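Aspartate aminotransferase (Giardia lamblia, PDB 3MEB) probably catalyses the reversible, pyridoxal-phosphate-dependent transfer of an amino group from L-aspartate to 2-oxoglutarate, giving oxaloacetate and L-glutamate, and works as a homodimer. Local coordinates at residues G118-T129 / R285-G295; F99-F108 / V271-F279. All coordinates share one frame; numbering follows the deposited sequence.

Interaction 1: G118-T129 / R285-G295; sequences GRIASCQSLSGT and RIGCLHVVHAG. With SO4 (sulfate ion), chain E.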
loop_
_atom_site.group_PDB
_atom_site.type_symbol
_atom_site.label_atom_id
_atom_site.label_comp_id
_atom_site.label_asym_id
_atom_site.label_seq_id
_atom_site.Cartn_x
_atom_site.Cartn_y
_atom_site.Cartn_z
ATOM N N GLY A 118 26.072 10.315 5.626
ATOM C CA GLY A 118 25.611 9.016 5.127
ATOM C C GLY A 118 24.730 8.261 6.102
ATOM O O GLY A 118 24.613 7.045 6.011
ATOM N N ARG A 119 24.086 8.996 7.011
ATOM C CA ARG A 119 23.378 8.399 8.161
ATOM C C ARG A 119 21.904 8.109 7.899
ATOM O O ARG A 119 21.289 7.411 8.689
ATOM C CB ARG A 119 23.503 9.313 9.369
ATOM C CG ARG A 119 24.894 9.319 9.973
ATOM C CD ARG A 119 25.084 10.538 10.809
ATOM N NE ARG A 119 24.123 10.605 11.895
ATOM C CZ ARG A 119 23.977 11.636 12.703
ATOM N NH1 ARG A 119 24.741 12.714 12.572
ATOM N NH2 ARG A 119 23.074 11.576 13.654
ATOM N N ILE A 120 21.354 8.620 6.784
ATOM C CA ILE A 120 19.925 8.504 6.514
ATOM C C ILE A 120 19.557 7.401 5.530
ATOM O O ILE A 120 20.001 7.411 4.360
ATOM C CB ILE A 120 19.308 9.804 5.973
ATOM C CG1 ILE A 120 19.606 11.006 6.871
ATOM C CG2 ILE A 120 17.776 9.658 5.866
ATOM C CD1 ILE A 120 19.189 12.408 6.190
ATOM N N ALA A 121 18.726 6.467 5.999
ATOM C CA ALA A 121 18.196 5.398 5.188
ATOM C C ALA A 121 16.726 5.707 4.906
ATOM O O ALA A 121 15.946 5.758 5.843
ATOM C CB ALA A 121 18.332 4.093 5.918
ATOM N N SER A 122 16.362 5.957 3.638
ATOM C CA SER A 122 15.028 6.432 3.304
ATOM C C SER A 122 14.364 5.462 2.383
ATOM O O SER A 122 14.992 4.953 1.446
ATOM C CB SER A 122 15.057 7.823 2.672
ATOM O OG SER A 122 15.772 8.769 3.475
ATOM N N CYS A 123 13.097 5.183 2.648
ATOM C CA CYS A 123 12.314 4.304 1.772
ATOM C C CYS A 123 10.882 4.811 1.715
ATOM O O CYS A 123 10.239 4.975 2.757
ATOM C CB CYS A 123 12.344 2.858 2.302
ATOM S SG CYS A 123 11.459 1.602 1.383
ATOM N N GLN A 124 10.400 5.056 0.501
ATOM C CA GLN A 124 9.015 5.387 0.297
ATOM C C GLN A 124 8.120 4.345 0.908
ATOM O O GLN A 124 8.415 3.136 0.862
ATOM C CB GLN A 124 8.673 5.478 -1.198
ATOM C CG GLN A 124 7.288 6.015 -1.463
ATOM C CD GLN A 124 7.050 6.291 -2.932
ATOM O OE1 GLN A 124 7.996 6.575 -3.668
ATOM N NE2 GLN A 124 5.815 6.122 -3.380
ATOM N N SER A 125 7.032 4.812 1.489
ATOM C CA SER A 125 6.026 3.895 1.985
ATOM C C SER A 125 4.640 4.446 1.783
ATOM O O SER A 125 4.487 5.502 1.203
ATOM C CB SER A 125 6.287 3.510 3.441
ATOM O OG SER A 125 5.459 2.438 3.795
ATOM N N LEU A 126 3.620 3.695 2.203
ATOM C CA LEU A 126 2.245 4.075 1.954
ATOM C C LEU A 126 1.749 5.072 3.015
ATOM O O LEU A 126 1.050 4.714 3.974
ATOM C CB LEU A 126 1.362 2.836 1.917
ATOM C CG LEU A 126 1.539 2.020 0.648
ATOM C CD1 LEU A 126 0.894 0.703 0.929
ATOM C CD2 LEU A 126 0.921 2.657 -0.599
ATOM N N SER A 127 2.152 6.322 2.817
ATOM C CA SER A 127 1.881 7.425 3.729
ATOM C C SER A 127 2.301 7.108 5.157
ATOM O O SER A 127 3.138 6.220 5.403
ATOM C CB SER A 127 0.394 7.824 3.625
ATOM O OG SER A 127 0.174 9.141 4.093
ATOM N N GLY A 128 1.705 7.819 6.103
ATOM C CA GLY A 128 2.051 7.650 7.495
ATOM C C GLY A 128 1.854 6.242 8.009
ATOM O O GLY A 128 2.711 5.695 8.711
ATOM N N THR A 129 0.671 5.708 7.740
ATOM C CA THR A 129 0.293 4.403 8.267
ATOM C C THR A 129 1.241 3.336 7.770
ATOM O O THR A 129 1.677 2.480 8.561
ATOM C CB THR A 129 -1.202 4.041 7.973
ATOM O OG1 THR A 129 -2.063 5.055 8.533
ATOM C CG2 THR A 129 -1.567 2.676 8.588
ATOM N N ARG A 285 -1.932 8.191 -0.881
ATOM C CA ARG A 285 -1.159 7.300 0.006
ATOM C C ARG A 285 0.373 7.430 -0.160
ATOM O O ARG A 285 1.085 6.472 -0.540
ATOM C CB ARG A 285 -1.585 5.835 -0.183
ATOM C CG ARG A 285 -3.087 5.585 -0.243
ATOM C CD ARG A 285 -3.886 6.180 0.929
ATOM N NE ARG A 285 -3.449 5.668 2.211
ATOM C CZ ARG A 285 -3.141 6.429 3.259
ATOM N NH1 ARG A 285 -3.220 7.746 3.168
ATOM N NH2 ARG A 285 -2.756 5.875 4.407
ATOM N N ILE A 286 0.866 8.613 0.147
ATOM C CA ILE A 286 2.247 8.969 -0.129
ATOM C C ILE A 286 2.919 9.453 1.139
ATOM O O ILE A 286 2.433 10.365 1.832
ATOM C CB ILE A 286 2.422 9.976 -1.312
ATOM C CG1 ILE A 286 3.914 10.211 -1.596
ATOM C CG2 ILE A 286 1.702 11.364 -1.070
ATOM C CD1 ILE A 286 4.722 8.947 -2.005
ATOM N N GLY A 287 4.021 8.777 1.466
ATOM C CA GLY A 287 4.835 9.106 2.620
ATOM C C GLY A 287 6.205 8.477 2.486
ATOM O O GLY A 287 6.523 7.885 1.458
ATOM N N CYS A 288 7.020 8.615 3.534
ATOM C CA CYS A 288 8.383 8.091 3.532
ATOM C C CYS A 288 8.786 7.678 4.934
ATOM O O CYS A 288 8.444 8.380 5.917
ATOM C CB CYS A 288 9.350 9.150 3.033
ATOM S SG CYS A 288 10.975 8.535 2.503
ATOM N N LEU A 289 9.522 6.572 4.997
ATOM C CA LEU A 289 10.133 6.054 6.232
ATOM C C LEU A 289 11.628 6.377 6.214
ATOM O O LEU A 289 12.312 6.133 5.186
ATOM C CB LEU A 289 9.939 4.563 6.345
ATOM C CG LEU A 289 10.467 3.865 7.598
ATOM C CD1 LEU A 289 9.921 4.531 8.899
ATOM C CD2 LEU A 289 10.086 2.389 7.516
ATOM N N HIS A 290 12.123 6.935 7.310
ATOM C CA HIS A 290 13.569 7.189 7.471
ATOM C C HIS A 290 14.101 6.516 8.741
ATOM O O HIS A 290 13.419 6.526 9.758
ATOM C CB HIS A 290 13.859 8.648 7.605
ATOM C CG HIS A 290 13.205 9.526 6.578
ATOM N ND1 HIS A 290 13.732 9.727 5.320
ATOM C CD2 HIS A 290 12.112 10.324 6.663
ATOM C CE1 HIS A 290 12.974 10.583 4.656
ATOM N NE2 HIS A 290 11.987 10.978 5.451
ATOM N N VAL A 291 15.298 5.944 8.640
ATOM C CA VAL A 291 16.065 5.490 9.785
ATOM C C VAL A 291 17.341 6.325 9.708
ATOM O O VAL A 291 18.021 6.384 8.668
ATOM C CB VAL A 291 16.427 3.981 9.765
ATOM C CG1 VAL A 291 17.098 3.601 11.052
ATOM C CG2 VAL A 291 15.192 3.081 9.537
ATOM N N VAL A 292 17.622 7.060 10.770
ATOM C CA VAL A 292 18.893 7.820 10.856
ATOM C C VAL A 292 19.810 7.236 11.953
ATOM O O VAL A 292 19.557 7.429 13.157
ATOM C CB VAL A 292 18.642 9.280 11.167
ATOM C CG1 VAL A 292 19.951 10.079 10.996
ATOM C CG2 VAL A 292 17.515 9.850 10.288
ATOM N N HIS A 293 20.861 6.510 11.549
ATOM C CA HIS A 293 21.783 5.905 12.527
ATOM C C HIS A 293 22.818 6.943 12.968
ATOM O O HIS A 293 22.892 8.054 12.399
ATOM C CB HIS A 293 22.432 4.613 11.985
ATOM C CG HIS A 293 23.336 4.807 10.815
ATOM N ND1 HIS A 293 24.678 5.119 10.950
ATOM C CD2 HIS A 293 23.098 4.717 9.480
ATOM C CE1 HIS A 293 25.221 5.208 9.744
ATOM N NE2 HIS A 293 24.289 4.953 8.834
ATOM N N ALA A 294 23.548 6.617 14.023
ATOM C CA ALA A 294 24.460 7.554 14.660
ATOM C C ALA A 294 25.696 7.934 13.820
ATOM O O ALA A 294 26.423 8.867 14.177
ATOM C CB ALA A 294 24.907 6.995 16.025
ATOM N N GLY A 295 25.946 7.217 12.730
ATOM C CA GLY A 295 27.079 7.494 11.849
ATOM C C GLY A 295 28.440 7.234 12.482
ATOM O O GLY A 295 29.374 7.971 12.269
HETATM S S SO4 E . -1.947 8.571 6.745
HETATM O O1 SO4 E . -0.691 9.224 7.032
HETATM O O2 SO4 E . -2.837 8.880 7.839
HETATM O O3 SO4 E . -2.548 9.118 5.531
HETATM O O4 SO4 E . -1.774 7.132 6.696
HETATM O O HOH W 1 21.016 9.699 14.506
HETATM O O HOH W 2 3.380 5.449 -1.591
HETATM O O HOH W 3 -1.196 10.453 1.306
#

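Interaction 2: F99-F108 / V271-F279; sequences FLEAAQFLMF and VAQSFSKNF. With EDO (1,2-ethanediol), chain H; EDO (1,2-ethanediol), chain I; SO4 (sulfate ion), chain E; SO4 (sulfate ion), chain C.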
loop_
_atom_site.group_PDB
_atom_site.type_symbol
_atom_site.label_atom_id
_atom_site.label_comp_id
_atom_site.label_asym_id
_atom_site.label_seq_id
_atom_site.Cartn_x
_atom_site.Cartn_y
_atom_site.Cartn_z
ATOM N N PHE A 99 12.020 11.923 -5.256
ATOM C CA PHE A 99 11.061 11.903 -4.162
ATOM C C PHE A 99 11.792 11.717 -2.823
ATOM O O PHE A 99 11.578 12.473 -1.864
ATOM C CB PHE A 99 9.974 10.825 -4.344
ATOM C CG PHE A 99 9.177 10.580 -3.096
ATOM C CD1 PHE A 99 8.158 11.450 -2.736
ATOM C CD2 PHE A 99 9.480 9.520 -2.253
ATOM C CE1 PHE A 99 7.471 11.282 -1.571
ATOM C CE2 PHE A 99 8.776 9.316 -1.105
ATOM C CZ PHE A 99 7.771 10.185 -0.740
ATOM N N LEU A 100 12.690 10.746 -2.772
ATOM C CA LEU A 100 13.430 10.478 -1.522
ATOM C C LEU A 100 14.228 11.734 -1.129
ATOM O O LEU A 100 14.232 12.167 0.037
ATOM C CB LEU A 100 14.351 9.271 -1.709
ATOM C CG LEU A 100 13.626 7.942 -1.917
ATOM C CD1 LEU A 100 14.622 6.835 -2.248
ATOM C CD2 LEU A 100 12.827 7.591 -0.712
ATOM N N GLU A 101 14.870 12.351 -2.112
ATOM C CA GLU A 101 15.570 13.599 -1.852
ATOM C C GLU A 101 14.593 14.670 -1.363
ATOM O O GLU A 101 14.911 15.386 -0.424
ATOM C CB GLU A 101 16.306 14.119 -3.084
ATOM C CG GLU A 101 17.076 15.400 -2.768
ATOM C CD GLU A 101 17.795 16.019 -3.953
ATOM O OE1 GLU A 101 17.815 15.424 -5.079
ATOM O OE2 GLU A 101 18.324 17.126 -3.707
ATOM N N ALA A 102 13.422 14.783 -2.004
ATOM C CA ALA A 102 12.409 15.765 -1.593
ATOM C C ALA A 102 12.028 15.490 -0.118
ATOM O O ALA A 102 12.001 16.403 0.718
ATOM C CB ALA A 102 11.134 15.656 -2.519
ATOM N N ALA A 103 11.776 14.226 0.192
ATOM C CA ALA A 103 11.329 13.846 1.553
ATOM C C ALA A 103 12.381 14.140 2.611
ATOM O O ALA A 103 12.084 14.711 3.641
ATOM C CB ALA A 103 10.872 12.387 1.591
ATOM N N GLN A 104 13.620 13.780 2.347
ATOM C CA GLN A 104 14.716 14.147 3.245
ATOM C C GLN A 104 14.881 15.651 3.422
ATOM O O GLN A 104 15.055 16.117 4.538
ATOM C CB GLN A 104 16.022 13.604 2.736
ATOM C CG GLN A 104 16.123 12.092 2.804
ATOM C CD GLN A 104 17.387 11.580 2.169
ATOM O OE1 GLN A 104 18.082 12.325 1.503
ATOM N NE2 GLN A 104 17.693 10.299 2.373
ATOM N N PHE A 105 14.853 16.396 2.319
ATOM C CA PHE A 105 14.903 17.854 2.395
ATOM C C PHE A 105 13.873 18.407 3.353
ATOM O O PHE A 105 14.209 19.236 4.175
ATOM C CB PHE A 105 14.798 18.486 0.983
ATOM C CG PHE A 105 14.443 19.926 0.977
ATOM C CD1 PHE A 105 15.423 20.887 1.066
ATOM C CD2 PHE A 105 13.140 20.326 0.882
ATOM C CE1 PHE A 105 15.107 22.249 1.065
ATOM C CE2 PHE A 105 12.813 21.691 0.867
ATOM C CZ PHE A 105 13.793 22.635 0.970
ATOM N N LEU A 106 12.620 17.978 3.255
ATOM C CA LEU A 106 11.559 18.562 4.043
ATOM C C LEU A 106 11.723 18.239 5.514
ATOM O O LEU A 106 11.537 19.097 6.358
ATOM C CB LEU A 106 10.179 18.064 3.571
ATOM C CG LEU A 106 9.647 18.638 2.242
ATOM C CD1 LEU A 106 8.380 17.940 1.862
ATOM C CD2 LEU A 106 9.411 20.131 2.380
ATOM N N MET A 107 12.131 17.010 5.817
ATOM C CA MET A 107 12.192 16.563 7.201
ATOM C C MET A 107 13.452 17.061 7.884
ATOM O O MET A 107 13.378 17.593 8.998
ATOM C CB MET A 107 12.185 15.050 7.277
ATOM C CG MET A 107 12.282 14.517 8.680
ATOM S SD MET A 107 10.912 15.051 9.688
ATOM C CE MET A 107 9.452 14.641 8.804
ATOM N N PHE A 108 14.595 16.875 7.218
ATOM C CA PHE A 108 15.911 17.130 7.841
ATOM C C PHE A 108 16.591 18.428 7.431
ATOM O O PHE A 108 17.617 18.852 8.039
ATOM C CB PHE A 108 16.809 15.932 7.547
ATOM C CG PHE A 108 16.229 14.629 7.982
ATOM C CD1 PHE A 108 16.137 14.295 9.312
ATOM C CD2 PHE A 108 15.767 13.713 7.046
ATOM C CE1 PHE A 108 15.604 13.076 9.735
ATOM C CE2 PHE A 108 15.199 12.479 7.459
ATOM C CZ PHE A 108 15.135 12.175 8.827
ATOM N N VAL A 271 11.681 8.060 11.468
ATOM C CA VAL A 271 10.631 9.045 11.172
ATOM C C VAL A 271 9.673 8.409 10.162
ATOM O O VAL A 271 10.098 7.973 9.060
ATOM C CB VAL A 271 11.185 10.343 10.580
ATOM C CG1 VAL A 271 10.093 11.333 10.295
ATOM C CG2 VAL A 271 12.285 10.994 11.525
ATOM N N ALA A 272 8.395 8.359 10.535
ATOM C CA ALA A 272 7.319 7.979 9.629
ATOM C C ALA A 272 6.684 9.280 9.157
ATOM O O ALA A 272 6.057 10.007 9.947
ATOM C CB ALA A 272 6.319 7.132 10.324
ATOM N N GLN A 273 6.902 9.611 7.904
ATOM C CA GLN A 273 6.607 10.960 7.375
ATOM C C GLN A 273 5.438 10.914 6.401
ATOM O O GLN A 273 5.548 10.273 5.354
ATOM C CB GLN A 273 7.868 11.506 6.712
ATOM C CG GLN A 273 7.682 12.876 5.988
ATOM C CD GLN A 273 8.917 13.301 5.215
ATOM O OE1 GLN A 273 9.707 12.462 4.769
ATOM N NE2 GLN A 273 9.068 14.596 5.015
ATOM N N SER A 274 4.319 11.536 6.750
ATOM C CA SER A 274 3.096 11.559 5.903
ATOM C C SER A 274 2.959 12.867 5.137
ATOM O O SER A 274 3.234 13.945 5.689
ATOM C CB SER A 274 1.854 11.361 6.790
ATOM O OG SER A 274 0.636 11.790 6.159
ATOM N N PHE A 275 2.567 12.767 3.873
ATOM C CA PHE A 275 2.193 13.933 3.057
ATOM C C PHE A 275 0.663 14.002 2.815
ATOM O O PHE A 275 0.177 14.755 1.970
ATOM C CB PHE A 275 2.971 13.911 1.739
ATOM C CG PHE A 275 4.485 13.889 1.915
ATOM C CD1 PHE A 275 5.106 14.843 2.695
ATOM C CD2 PHE A 275 5.276 12.894 1.323
ATOM C CE1 PHE A 275 6.524 14.831 2.884
ATOM C CE2 PHE A 275 6.671 12.858 1.505
ATOM C CZ PHE A 275 7.296 13.851 2.280
ATOM N N SER A 276 -0.106 13.302 3.639
ATOM C CA SER A 276 -1.573 13.342 3.529
ATOM C C SER A 276 -2.158 14.725 3.853
ATOM O O SER A 276 -3.104 15.195 3.180
ATOM C CB SER A 276 -2.218 12.339 4.473
ATOM O OG SER A 276 -2.034 11.016 4.016
ATOM N N LYS A 277 -1.629 15.363 4.887
ATOM C CA LYS A 277 -2.242 16.583 5.376
ATOM C C LYS A 277 -1.544 17.823 4.837
ATOM O O LYS A 277 -2.196 18.724 4.327
ATOM C CB LYS A 277 -2.271 16.599 6.897
ATOM C CG LYS A 277 -3.240 15.559 7.490
ATOM C CD LYS A 277 -2.520 14.387 8.008
ATOM C CE LYS A 277 -3.399 13.615 8.993
ATOM N NZ LYS A 277 -4.698 13.123 8.450
ATOM N N ASN A 278 -0.216 17.887 4.953
ATOM C CA ASN A 278 0.475 19.066 4.472
ATOM C C ASN A 278 0.394 19.264 2.944
ATOM O O ASN A 278 0.187 20.400 2.504
ATOM C CB ASN A 278 1.914 19.197 5.012
ATOM C CG ASN A 278 2.763 17.969 4.806
ATOM O OD1 ASN A 278 2.511 17.134 3.939
ATOM N ND2 ASN A 278 3.803 17.835 5.662
ATOM N N PHE A 279 0.497 18.198 2.145
ATOM C CA PHE A 279 0.270 18.349 0.705
ATOM C C PHE A 279 -1.179 18.144 0.308
ATOM O O PHE A 279 -1.501 18.305 -0.859
ATOM C CB PHE A 279 1.132 17.397 -0.131
ATOM C CG PHE A 279 2.588 17.781 -0.204
ATOM C CD1 PHE A 279 3.467 17.433 0.824
ATOM C CD2 PHE A 279 3.086 18.460 -1.293
ATOM C CE1 PHE A 279 4.815 17.772 0.746
ATOM C CE2 PHE A 279 4.428 18.806 -1.382
ATOM C CZ PHE A 279 5.301 18.453 -0.385
HETATM C C1 EDO H . 15.354 19.454 -2.582
HETATM O O1 EDO H . 16.721 19.023 -2.489
HETATM C C2 EDO H . 15.314 20.959 -2.710
HETATM O O2 EDO H . 16.644 21.384 -3.005
HETATM C C1 EDO I . 20.556 16.230 10.906
HETATM O O1 EDO I . 21.621 16.772 10.172
HETATM C C2 EDO I . 19.227 16.410 10.211
HETATM O O2 EDO I . 18.703 17.743 10.366
HETATM S S SO4 E . -1.947 8.571 6.745
HETATM O O1 SO4 E . -0.691 9.224 7.032
HETATM O O2 SO4 E . -2.837 8.880 7.839
HETATM O O3 SO4 E . -2.548 9.118 5.531
HETATM O O4 SO4 E . -1.774 7.132 6.696
HETATM S S SO4 C . -7.032 11.406 11.748
HETATM O O1 SO4 C . -6.532 11.264 13.134
HETATM O O2 SO4 C . -8.418 11.850 11.699
HETATM O O3 SO4 C . -6.161 12.324 11.053
HETATM O O4 SO4 C . -6.910 10.096 11.147
#

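Interaction 1: G118-T129 / R285-G295
Strands 120-125 and 287-292 run antiparallel, their axes 4.3 Å apart at the closest point, and Ala121, Cys123 and Ser125 form the hydrogen-bonded pairs with Val291, Leu289 and Gly287. The bonds are nearly straight in the middle, where Cys123 N reaches Leu289 O at 2.8 Å; at the Gly287 end only the return bond, from Gly287 N to Ser125 O, is weak. Gly287, with no side chain, leaves room for Ser127 CA close beside it. On the face of Ile120, Ser122 and Gln124, Ser122 OG lies in the ring plane of His290 and shares a 2.9 Å hydrogen bond with its ND1; Gln104 also binds this hydroxyl, and Gln273 takes His290 NE2. This is the edge of the mixed sheet in the large domain of a fold-type I aminotransferase, strand 120-125 being outermost within the chain. Ser127, Gly128 and Thr129, where the chain enters helix 127-142, line the cofactor pocket with Arg285. A sulfate, probably from the crystallisation liquor, sits among them, consistent with a site for the cofactor's phosphate: Arg285, bent at chi2 and chi3, presents the guanidinium edge, NH1 to O3 and NH2 to O4 (both 2.8 Å), while Thr129 N donates to O4. Arg119 NE donates in the guanidinium plane to His293 O at 2.9 Å, NH2 bonds to Val263 O, and Arg119 CA lies over one face of the His293 ring.

Interaction 2: F99-F108 / V271-F279
Phe275 pushes its ring against helix 99-108, where Phe99, Ala103 and Leu106 receive it. In this large-domain packing of a helix over the central sheet, the helix axis crosses strand 271-274 at 106°, and the axes stay 10.5 Å apart, a separation filled by side chains. The rings of Phe99 and Phe275 are perpendicular but meet rim to rim, Phe99 CE1 lying 3.5 Å from Phe275 CE2. Ala103 CB is at the edge of the Phe275 ring; its small methyl lets the aromatic come close to the helix backbone. Leu106 reaches two rings with one branch, CD1 lying 3.8 Å from Phe275 CE1 and also in the plane of the Phe279 ring at its edge. Toward the other end, Met107 folds back at chi2 and chi3 (61° and 52°), which brings CE to 3.7 Å from Val271 CG1 and also against Gln273 CG. Its CG lies over the centre of the Phe108 ring, and that ring touches Val271 CG2 with CZ. Gln273 is the polar member: its extended chain carries the amide to the helix, with OE1 turned to His290. The other end of the amide, NE2, donates a weak hydrogen bond of 3.3 Å to Ala103 O.

Overall arrangement
The centres of the two interactions lie about 9 Å apart, and their segments alternate along the chain: 99-108, 118-129, 271-279, 285-295. Strand 287-292 joins them within the mixed sheet, pairing with 120-125 on one side and 269-274 on the other, while helix 97-108 packs against all three strands. A backbone link between Cys288 O and Gln273 N, probably a hydrogen bond, ties the contacts together. Both contacts reach the same sulfate, with Ser274 and Ser276 close to it on the interaction 2 side, Arg285 bonded to it from interaction 1, and Tyr90 of the second subunit completing the site. Residues distant in sequence thus converge on the pyridoxal-phosphate pocket beside the dimer interface.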